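PDB 2DDZ: 190aa long hypothetical protein from Pyrococcus horikoshii, which is of unknown function but assembles as a hexamer and belongs to an uncharacterised family probably related to class II aminoacyl-tRNA synthetases. Local coordinates for residues N2-L7 with E174-V179; V38-K43 with H70-L75; K119-I124 with I136-K141. All coordinates share one frame; numbering follows the deposited sequence.

Interaction 1. Residues N2-L7 with E174-V179; sequences NSMELL and EEIEKV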
loop_
_atom_site.group_PDB
_atom_site.type_symbol
_atom_site.label_atom_id
_atom_site.label_comp_id
_atom_site.label_asym_id
_atom_site.label_seq_id
_atom_site.Cartn_x
_atom_site.Cartn_y
_atom_site.Cartn_z
ATOM N N ASN E 2 3.698 -19.544 9.881
ATOM C CA ASN E 2 4.524 -19.805 11.043
ATOM C C ASN E 2 4.450 -19.046 12.398
ATOM O O ASN E 2 3.380 -19.014 12.985
ATOM C CB ASN E 2 5.953 -19.934 10.521
ATOM C CG ASN E 2 6.028 -20.894 9.357
ATOM O OD1 ASN E 2 5.569 -22.042 9.444
ATOM N ND2 ASN E 2 6.573 -20.422 8.240
ATOM N N SER E 3 5.546 -18.448 12.888
ATOM C CA SER E 3 5.518 -17.833 14.223
ATOM C C SER E 3 5.673 -16.318 14.565
ATOM O O SER E 3 5.592 -15.442 13.691
ATOM C CB SER E 3 6.482 -18.628 15.121
ATOM O OG SER E 3 6.088 -19.989 15.210
ATOM N N MET E 4 5.881 -16.041 15.869
ATOM C CA MET E 4 6.043 -14.687 16.475
ATOM C C MET E 4 6.891 -14.766 17.764
ATOM O O MET E 4 6.994 -15.835 18.363
ATOM C CB MET E 4 4.664 -14.123 16.817
ATOM C CG MET E 4 4.664 -12.765 17.481
ATOM S SD MET E 4 3.008 -12.150 17.819
ATOM C CE MET E 4 3.456 -10.789 18.732
ATOM N N GLU E 5 7.454 -13.634 18.200
ATOM C CA GLU E 5 8.317 -13.557 19.406
ATOM C C GLU E 5 7.630 -13.036 20.671
ATOM O O GLU E 5 6.852 -12.087 20.612
ATOM C CB GLU E 5 9.516 -12.645 19.142
ATOM C CG GLU E 5 10.639 -13.237 18.316
ATOM C CD GLU E 5 11.558 -14.133 19.125
ATOM O OE1 GLU E 5 12.005 -13.717 20.219
ATOM O OE2 GLU E 5 11.845 -15.251 18.656
ATOM N N LEU E 6 7.958 -13.643 21.811
ATOM C CA LEU E 6 7.385 -13.253 23.093
ATOM C C LEU E 6 8.444 -13.141 24.187
ATOM O O LEU E 6 9.335 -13.980 24.293
ATOM C CB LEU E 6 6.323 -14.259 23.538
ATOM C CG LEU E 6 5.783 -14.076 24.965
ATOM C CD1 LEU E 6 5.105 -12.719 25.113
ATOM C CD2 LEU E 6 4.796 -15.179 25.271
ATOM N N LEU E 7 8.338 -12.093 24.997
ATOM C CA LEU E 7 9.269 -11.868 26.092
ATOM C C LEU E 7 8.553 -11.291 27.304
ATOM O O LEU E 7 8.017 -10.185 27.246
ATOM C CB LEU E 7 10.385 -10.905 25.678
ATOM C CG LEU E 7 11.347 -10.511 26.818
ATOM C CD1 LEU E 7 12.086 -11.764 27.311
ATOM C CD2 LEU E 7 12.355 -9.455 26.339
ATOM N N GLU E 174 -1.449 -16.187 20.619
ATOM C CA GLU E 174 -2.313 -17.098 19.869
ATOM C C GLU E 174 -3.320 -16.325 19.027
ATOM O O GLU E 174 -3.660 -16.737 17.921
ATOM C CB GLU E 174 -3.065 -18.034 20.811
ATOM C CG GLU E 174 -2.174 -18.966 21.596
ATOM C CD GLU E 174 -2.965 -19.989 22.385
ATOM O OE1 GLU E 174 -4.176 -19.762 22.613
ATOM O OE2 GLU E 174 -2.371 -21.012 22.786
ATOM N N GLU E 175 -3.799 -15.206 19.559
ATOM C CA GLU E 175 -4.769 -14.387 18.844
ATOM C C GLU E 175 -4.148 -13.879 17.556
ATOM O O GLU E 175 -4.732 -13.994 16.476
ATOM C CB GLU E 175 -5.196 -13.197 19.704
ATOM C CG GLU E 175 -6.445 -12.487 19.204
ATOM C CD GLU E 175 -7.654 -13.406 19.152
ATOM O OE1 GLU E 175 -7.854 -14.183 20.114
ATOM O OE2 GLU E 175 -8.409 -13.350 18.155
ATOM N N ILE E 176 -2.951 -13.319 17.681
ATOM C CA ILE E 176 -2.247 -12.776 16.535
ATOM C C ILE E 176 -1.938 -13.846 15.490
ATOM O O ILE E 176 -2.141 -13.623 14.297
ATOM C CB ILE E 176 -0.945 -12.082 16.986
ATOM C CG1 ILE E 176 -1.302 -10.791 17.721
ATOM C CG2 ILE E 176 -0.053 -11.814 15.790
ATOM C CD1 ILE E 176 -0.155 -10.145 18.443
ATOM N N GLU E 177 -1.470 -15.008 15.940
ATOM C CA GLU E 177 -1.142 -16.095 15.026
ATOM C C GLU E 177 -2.356 -16.663 14.292
ATOM O O GLU E 177 -2.217 -17.165 13.178
ATOM C CB GLU E 177 -0.382 -17.201 15.765
ATOM C CG GLU E 177 0.982 -16.723 16.260
ATOM C CD GLU E 177 1.823 -17.816 16.892
ATOM O OE1 GLU E 177 1.313 -18.533 17.782
ATOM O OE2 GLU E 177 3.003 -17.951 16.500
ATOM N N LYS E 178 -3.538 -16.595 14.910
ATOM C CA LYS E 178 -4.733 -17.065 14.234
ATOM C C LYS E 178 -5.139 -15.981 13.224
ATOM O O LYS E 178 -5.667 -16.290 12.161
ATOM C CB LYS E 178 -5.887 -17.328 15.206
ATOM C CG LYS E 178 -7.192 -17.780 14.504
ATOM C CD LYS E 178 -7.192 -19.262 14.099
ATOM C CE LYS E 178 -8.458 -19.647 13.314
ATOM N NZ LYS E 178 -9.698 -18.910 13.736
ATOM N N VAL E 179 -4.874 -14.710 13.541
ATOM C CA VAL E 179 -5.194 -13.623 12.615
ATOM C C VAL E 179 -4.373 -13.767 11.333
ATOM O O VAL E 179 -4.849 -13.469 10.223
ATOM C CB VAL E 179 -4.847 -12.231 13.187
ATOM C CG1 VAL E 179 -4.955 -11.189 12.070
ATOM C CG2 VAL E 179 -5.791 -11.873 14.330
#
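Met-4 and Ile-176 carry the apolar half of this contact. The methionine chain is fully extended, with CG anti to the backbone N (chi1 178°), and it meets the isoleucine side chain at about a right angle. Its sulphur reaches two branches of Ile-176: SD of Met-4 is 3.7 Å from CG2 and 3.8 Å from CD1 of that residue. The terminal methyl meets the longer branch alone, Met-4 CE lying 3.7 Å from Ile-176 CD1. Three van der Waals distances of nearly equal length indicate a snug but unstrained fit, and Ile-176 itself is buried.

The polar half belongs to Glu-177, which is extended beyond CG and brings a single oxygen, OE2, up to the N-terminal backbone. OE2 lies 3.4 Å from Ser-3 CA and 3.5 Å from Met-4 N. Neither distance amounts to a hydrogen bond, so the carboxylate rests against the chain near an amide N, which may still offer it a weak electrostatic attraction. Ser-3 is poorly ordered, so the 3.9 Å between its OG and Glu-177 OE2 carries little weight. Ser-3 O also accepts a hydrogen bond from Arg-180 NH2, on the same helix.

The contact joins the lead-in to strand 5-8 with helix 161-184 near the surface of the subunit. Strand 5-8 pairs in parallel with strand 36-45, while Glu-175 and Val-179 on this helix pack against Leu-90 of helix 81-100, and Glu-175 makes a salt bridge to Arg-108 of a second subunit.

Interaction 2. Residues V38-K43 with H70-L75; sequences VVFRGK and HYILEL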
loop_
_atom_site.group_PDB
_atom_site.type_symbol
_atom_site.label_atom_id
_atom_site.label_comp_id
_atom_site.label_asym_id
_atom_site.label_seq_id
_atom_site.Cartn_x
_atom_site.Cartn_y
_atom_site.Cartn_z
ATOM N N VAL E 38 6.205 -7.807 24.150
ATOM C CA VAL E 38 7.045 -7.718 25.338
ATOM C C VAL E 38 6.139 -7.348 26.505
ATOM O O VAL E 38 5.461 -6.326 26.477
ATOM C CB VAL E 38 8.124 -6.627 25.192
ATOM C CG1 VAL E 38 8.980 -6.568 26.462
ATOM C CG2 VAL E 38 8.992 -6.912 23.975
ATOM N N VAL E 39 6.137 -8.185 27.533
ATOM C CA VAL E 39 5.296 -7.961 28.703
ATOM C C VAL E 39 6.138 -7.701 29.929
ATOM O O VAL E 39 7.065 -8.449 30.235
ATOM C CB VAL E 39 4.393 -9.173 28.942
ATOM C CG1 VAL E 39 3.493 -8.938 30.133
ATOM C CG2 VAL E 39 3.575 -9.443 27.677
ATOM N N PHE E 40 5.817 -6.619 30.624
ATOM C CA PHE E 40 6.534 -6.259 31.830
ATOM C C PHE E 40 5.613 -5.592 32.844
ATOM O O PHE E 40 4.421 -5.387 32.594
ATOM C CB PHE E 40 7.700 -5.325 31.505
ATOM C CG PHE E 40 7.309 -4.109 30.712
ATOM C CD1 PHE E 40 6.904 -4.235 29.387
ATOM C CD2 PHE E 40 7.360 -2.837 31.280
ATOM C CE1 PHE E 40 6.588 -3.104 28.618
ATOM C CE2 PHE E 40 7.046 -1.691 30.519
ATOM C CZ PHE E 40 6.649 -1.827 29.188
ATOM N N ARG E 41 6.180 -5.257 34.000
ATOM C CA ARG E 41 5.436 -4.613 35.066
ATOM C C ARG E 41 6.234 -3.424 35.595
ATOM O O ARG E 41 7.469 -3.434 35.593
ATOM C CB ARG E 41 5.151 -5.617 36.189
ATOM C CG ARG E 41 4.229 -5.111 37.289
ATOM C CD ARG E 41 4.021 -6.196 38.351
ATOM N NE ARG E 41 3.218 -5.752 39.493
ATOM C CZ ARG E 41 2.954 -6.497 40.567
ATOM N NH1 ARG E 41 3.429 -7.734 40.659
ATOM N NH2 ARG E 41 2.215 -6.008 41.552
ATOM N N GLY E 42 5.522 -2.389 36.028
ATOM C CA GLY E 42 6.197 -1.214 36.539
ATOM C C GLY E 42 5.263 -0.031 36.648
ATOM O O GLY E 42 4.040 -0.183 36.559
ATOM N N LYS E 43 5.845 1.147 36.846
ATOM C CA LYS E 43 5.082 2.382 36.968
ATOM C C LYS E 43 4.664 2.901 35.600
ATOM O O LYS E 43 5.240 2.536 34.567
ATOM C CB LYS E 43 5.921 3.463 37.651
ATOM C CG LYS E 43 6.377 3.124 39.052
ATOM C CD LYS E 43 7.269 4.223 39.613
ATOM C CE LYS E 43 7.790 3.841 40.989
ATOM N NZ LYS E 43 8.566 2.561 40.945
ATOM N N HIS E 70 2.250 -3.907 31.605
ATOM C CA HIS E 70 2.332 -3.308 30.272
ATOM C C HIS E 70 2.516 -4.316 29.150
ATOM O O HIS E 70 3.238 -5.312 29.301
ATOM C CB HIS E 70 3.503 -2.316 30.216
ATOM C CG HIS E 70 3.404 -1.200 31.209
ATOM N ND1 HIS E 70 2.564 -0.119 31.035
ATOM C CD2 HIS E 70 4.036 -0.999 32.391
ATOM C CE1 HIS E 70 2.682 0.698 32.067
ATOM N NE2 HIS E 70 3.571 0.187 32.904
ATOM N N TYR E 71 1.869 -4.054 28.019
ATOM C CA TYR E 71 2.017 -4.923 26.853
ATOM C C TYR E 71 2.448 -4.051 25.699
ATOM O O TYR E 71 1.751 -3.108 25.336
ATOM C CB TYR E 71 0.706 -5.615 26.461
ATOM C CG TYR E 71 0.080 -6.454 27.538
ATOM C CD1 TYR E 71 -0.561 -5.855 28.619
ATOM C CD2 TYR E 71 0.109 -7.851 27.473
ATOM C CE1 TYR E 71 -1.167 -6.619 29.615
ATOM C CE2 TYR E 71 -0.497 -8.632 28.472
ATOM C CZ TYR E 71 -1.134 -8.001 29.538
ATOM O OH TYR E 71 -1.742 -8.737 30.522
ATOM N N ILE E 72 3.602 -4.355 25.126
ATOM C CA ILE E 72 4.089 -3.588 24.001
ATOM C C ILE E 72 4.199 -4.503 22.815
ATOM O O ILE E 72 4.986 -5.447 22.795
ATOM C CB ILE E 72 5.430 -2.941 24.305
ATOM C CG1 ILE E 72 5.190 -1.741 25.211
ATOM C CG2 ILE E 72 6.118 -2.502 23.014
ATOM C CD1 ILE E 72 6.402 -1.360 25.935
ATOM N N LEU E 73 3.374 -4.210 21.824
ATOM C CA LEU E 73 3.313 -4.993 20.622
ATOM C C LEU E 73 3.837 -4.255 19.396
ATOM O O LEU E 73 3.569 -3.064 19.213
ATOM C CB LEU E 73 1.866 -5.418 20.405
ATOM C CG LEU E 73 1.561 -6.204 19.138
ATOM C CD1 LEU E 73 2.340 -7.509 19.152
ATOM C CD2 LEU E 73 0.068 -6.461 19.063
ATOM N N GLU E 74 4.615 -4.960 18.575
ATOM C CA GLU E 74 5.127 -4.392 17.335
ATOM C C GLU E 74 4.981 -5.413 16.214
ATOM O O GLU E 74 5.415 -6.553 16.320
ATOM C CB GLU E 74 6.588 -3.949 17.451
ATOM C CG GLU E 74 7.055 -3.156 16.216
ATOM C CD GLU E 74 8.284 -2.288 16.486
ATOM O OE1 GLU E 74 9.093 -2.649 17.360
ATOM O OE2 GLU E 74 8.459 -1.251 15.809
ATOM N N LEU E 75 4.329 -4.983 15.143
ATOM C CA LEU E 75 4.093 -5.835 13.994
ATOM C C LEU E 75 4.557 -5.145 12.721
ATOM O O LEU E 75 4.104 -4.049 12.373
ATOM C CB LEU E 75 2.599 -6.175 13.888
ATOM C CG LEU E 75 2.009 -6.940 15.074
ATOM C CD1 LEU E 75 0.557 -7.242 14.814
ATOM C CD2 LEU E 75 2.786 -8.234 15.284
#
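Phe-40 and His-70 face each other in a hydrogen-bonded antiparallel pair, and their side chains cross obliquely. CB of His-70 sits over one face of the Phe-40 ring, 3.5 Å from its centroid and 20° off its normal, a CH-pi contact. The two rings are nearly parallel (planes at 29°) but slid apart, barely overlapping. With CG between backbone N and carbonyl carbon (chi1 53°), the Phe-40 side chain ends nearer strand 70-75 than its first bond suggests. Ile-72 CD1 lies at the edge of the same ring, near its plane; its 3.2 Å from Phe-40 CE1 is shorter than a relaxed contact and doubtful. An alanine in place of Phe-40 would probably leave His-70 CB and Ile-72 CD1 without their aromatic partner and open a gap between them.

The imidazole makes a weak hydrogen bond from His-70 NE2 to Lys-43 O (3.3 Å), second to that between its ND1 and His-135 NE2. On the other face Val-39 and Tyr-71 lie side by side, Val-39 CG2 3.8 Å from Tyr-71 CD2. Four backbone bonds fix this register.

The face bearing Phe-40 borders the guanidine pocket: the ligand is about 7 Å from the Phe-40 side chain, and pocket residue Phe-30 packs on Val-38. Strand 36-45 lies between strands 5-8 and 68-75. Helix 25-30 covers Val-38 and Ile-72 through Trp-25, and helix 161-184 packs on Val-39 and Tyr-71.

Interaction 3. Residues K119-I124 with I136-K141; sequences KLSISI and IGLNVK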
loop_
_atom_site.group_PDB
_atom_site.type_symbol
_atom_site.label_atom_id
_atom_site.label_comp_id
_atom_site.label_asym_id
_atom_site.label_seq_id
_atom_site.Cartn_x
_atom_site.Cartn_y
_atom_site.Cartn_z
ATOM N N LYS E 119 -12.877 1.552 35.317
ATOM C CA LYS E 119 -11.873 1.289 34.283
ATOM C C LYS E 119 -10.613 0.599 34.785
ATOM O O LYS E 119 -9.920 1.096 35.671
ATOM C CB LYS E 119 -11.487 2.587 33.558
ATOM C CG LYS E 119 -10.779 2.358 32.214
ATOM C CD LYS E 119 -10.707 3.628 31.361
ATOM C CE LYS E 119 -9.838 4.705 32.010
ATOM N NZ LYS E 119 -8.434 4.246 32.232
ATOM N N LEU E 120 -10.314 -0.546 34.181
ATOM C CA LEU E 120 -9.149 -1.349 34.532
ATOM C C LEU E 120 -7.913 -1.070 33.686
ATOM O O LEU E 120 -6.782 -1.210 34.161
ATOM C CB LEU E 120 -9.502 -2.835 34.380
ATOM C CG LEU E 120 -8.393 -3.892 34.463
ATOM C CD1 LEU E 120 -7.922 -4.038 35.913
ATOM C CD2 LEU E 120 -8.934 -5.236 33.947
ATOM N N SER E 121 -8.130 -0.646 32.443
ATOM C CA SER E 121 -7.028 -0.451 31.499
ATOM C C SER E 121 -6.857 0.890 30.793
ATOM O O SER E 121 -7.642 1.813 30.952
ATOM C CB SER E 121 -7.151 -1.511 30.404
ATOM O OG SER E 121 -8.330 -1.272 29.634
ATOM N N ILE E 122 -5.783 0.954 30.014
ATOM C CA ILE E 122 -5.452 2.082 29.150
ATOM C C ILE E 122 -4.820 1.408 27.938
ATOM O O ILE E 122 -4.241 0.312 28.044
ATOM C CB ILE E 122 -4.448 3.092 29.757
ATOM C CG1 ILE E 122 -3.102 2.419 30.033
ATOM C CG2 ILE E 122 -5.078 3.768 30.986
ATOM C CD1 ILE E 122 -1.982 3.414 30.282
ATOM N N SER E 123 -4.947 2.036 26.779
ATOM C CA SER E 123 -4.407 1.438 25.571
ATOM C C SER E 123 -4.317 2.455 24.458
ATOM O O SER E 123 -4.977 3.488 24.487
ATOM C CB SER E 123 -5.312 0.271 25.127
ATOM O OG SER E 123 -4.793 -0.411 23.995
ATOM N N ILE E 124 -3.488 2.149 23.471
ATOM C CA ILE E 124 -3.341 3.017 22.334
ATOM C C ILE E 124 -2.741 2.225 21.191
ATOM O O ILE E 124 -1.918 1.327 21.406
ATOM C CB ILE E 124 -2.472 4.263 22.687
ATOM C CG1 ILE E 124 -2.941 5.455 21.838
ATOM C CG2 ILE E 124 -0.986 3.970 22.474
ATOM C CD1 ILE E 124 -2.666 5.272 20.373
ATOM N N ILE E 136 -0.861 -1.757 25.786
ATOM C CA ILE E 136 -2.002 -2.083 26.627
ATOM C C ILE E 136 -1.451 -2.030 28.036
ATOM O O ILE E 136 -0.344 -2.498 28.286
ATOM C CB ILE E 136 -2.566 -3.499 26.411
ATOM C CG1 ILE E 136 -3.186 -3.638 25.021
ATOM C CG2 ILE E 136 -3.602 -3.796 27.490
ATOM C CD1 ILE E 136 -2.157 -3.800 23.940
ATOM N N GLY E 137 -2.224 -1.449 28.946
ATOM C CA GLY E 137 -1.796 -1.347 30.324
ATOM C C GLY E 137 -2.941 -1.738 31.229
ATOM O O GLY E 137 -4.069 -1.315 31.012
ATOM N N LEU E 138 -2.661 -2.570 32.227
ATOM C CA LEU E 138 -3.695 -2.988 33.164
ATOM C C LEU E 138 -3.235 -2.607 34.560
ATOM O O LEU E 138 -2.131 -2.974 34.972
ATOM C CB LEU E 138 -3.924 -4.502 33.098
ATOM C CG LEU E 138 -4.302 -5.130 31.751
ATOM C CD1 LEU E 138 -4.541 -6.615 31.962
ATOM C CD2 LEU E 138 -5.560 -4.465 31.173
ATOM N N ASN E 139 -4.071 -1.858 35.276
ATOM C CA ASN E 139 -3.742 -1.446 36.643
ATOM C C ASN E 139 -3.576 -2.688 37.523
ATOM O O ASN E 139 -4.404 -3.601 37.474
ATOM C CB ASN E 139 -4.865 -0.600 37.264
ATOM C CG ASN E 139 -5.101 0.718 36.546
ATOM O OD1 ASN E 139 -4.192 1.527 36.385
ATOM N ND2 ASN E 139 -6.344 0.946 36.128
ATOM N N VAL E 140 -2.495 -2.729 38.298
ATOM C CA VAL E 140 -2.285 -3.823 39.242
ATOM C C VAL E 140 -2.999 -3.296 40.506
ATOM O O VAL E 140 -3.824 -3.987 41.109
ATOM C CB VAL E 140 -0.794 -4.045 39.544
ATOM C CG1 VAL E 140 -0.638 -5.077 40.659
ATOM C CG2 VAL E 140 -0.080 -4.529 38.284
ATOM N N LYS E 141 -2.671 -2.049 40.855
ATOM C CA LYS E 141 -3.250 -1.325 41.975
ATOM C C LYS E 141 -3.849 -0.040 41.370
ATOM O O LYS E 141 -3.587 0.290 40.199
ATOM C CB LYS E 141 -2.178 -0.902 42.995
ATOM C CG LYS E 141 -1.202 -1.986 43.447
ATOM C CD LYS E 141 -0.067 -1.390 44.311
ATOM C CE LYS E 141 1.088 -2.375 44.522
ATOM N NZ LYS E 141 0.624 -3.680 45.071
#
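Ile-122 and Gly-137 form a hydrogen-bonded pair between strands 121-124 and 136-139, whose axes run antiparallel at 171° and approach to 4.7 Å. Ile-122 N reaches Gly-137 O at 3.0 Å, and Gly-137 N reaches Ile-122 O at 2.8 Å. Ser-121 with Leu-138 and Ser-123 with Ile-136 are the non-hydrogen-bonded pairs on either side. Asn-139 N donates to Leu-120 O over 3.0 Å, nearly along the C=O axis, and so extends the pairing one step past strand 121-124.

This alternation is the ladder of a beta hairpin, strands 118-128 and 131-139, within the mixed sheet of the subunit. Strand 131-139 continues the sheet to strand 68-75, and strand 118-128 continues it to 112-115.

Among the side chains, Leu-138 turns its CD2 against Ser-121 CB, at 3.4 Å a tight carbon pair. Ser-121 OG stands between its own backbone N and carbonyl carbon (chi1 67°) and is hydrogen-bonded to Ile-113 N of strand 112-115. On the same face, Ser-123 OG touches Ile-136 CG1 at 3.7 Å and is hydrogen-bonded to His-135 O and Gln-88 NE2. Ile-122 lies on the reverse face, where the absence of a side chain at Gly-137 matters: a CB there would come about 3.0 Å from Ile-122 CG1. Lys-119 curls forward at its end (chi3 65°), and its NZ donates to Ser-121 O, two residues on, at 2.9 Å. Helix 81-100 packs through Ile-92 on both Ser-123 and Ile-136.

From the N terminus, residues 2-7 enter first and meet their partner, 174-179, only near the end of the chain, so interaction 1 closes a loop that contains the other two. Inside it, interaction 2 links 38-43 to 70-75 and closes before interaction 3 opens; these two are in series and nothing crosses. Interaction 3 is the hairpin 118-128/131-139, attached to the sheet through strand 68-75. All three reach one mixed sheet. Leu-7 O approaches Val-39 N at 2.8 Å, a probable hydrogen bond from interaction 1 to interaction 2, and Tyr-71 N approaches Ile-136 O at 2.7 Å, a similar link to interaction 3. Leu-73 packs against Met-4 and Ile-176, bringing helix 161-184 onto the sheet.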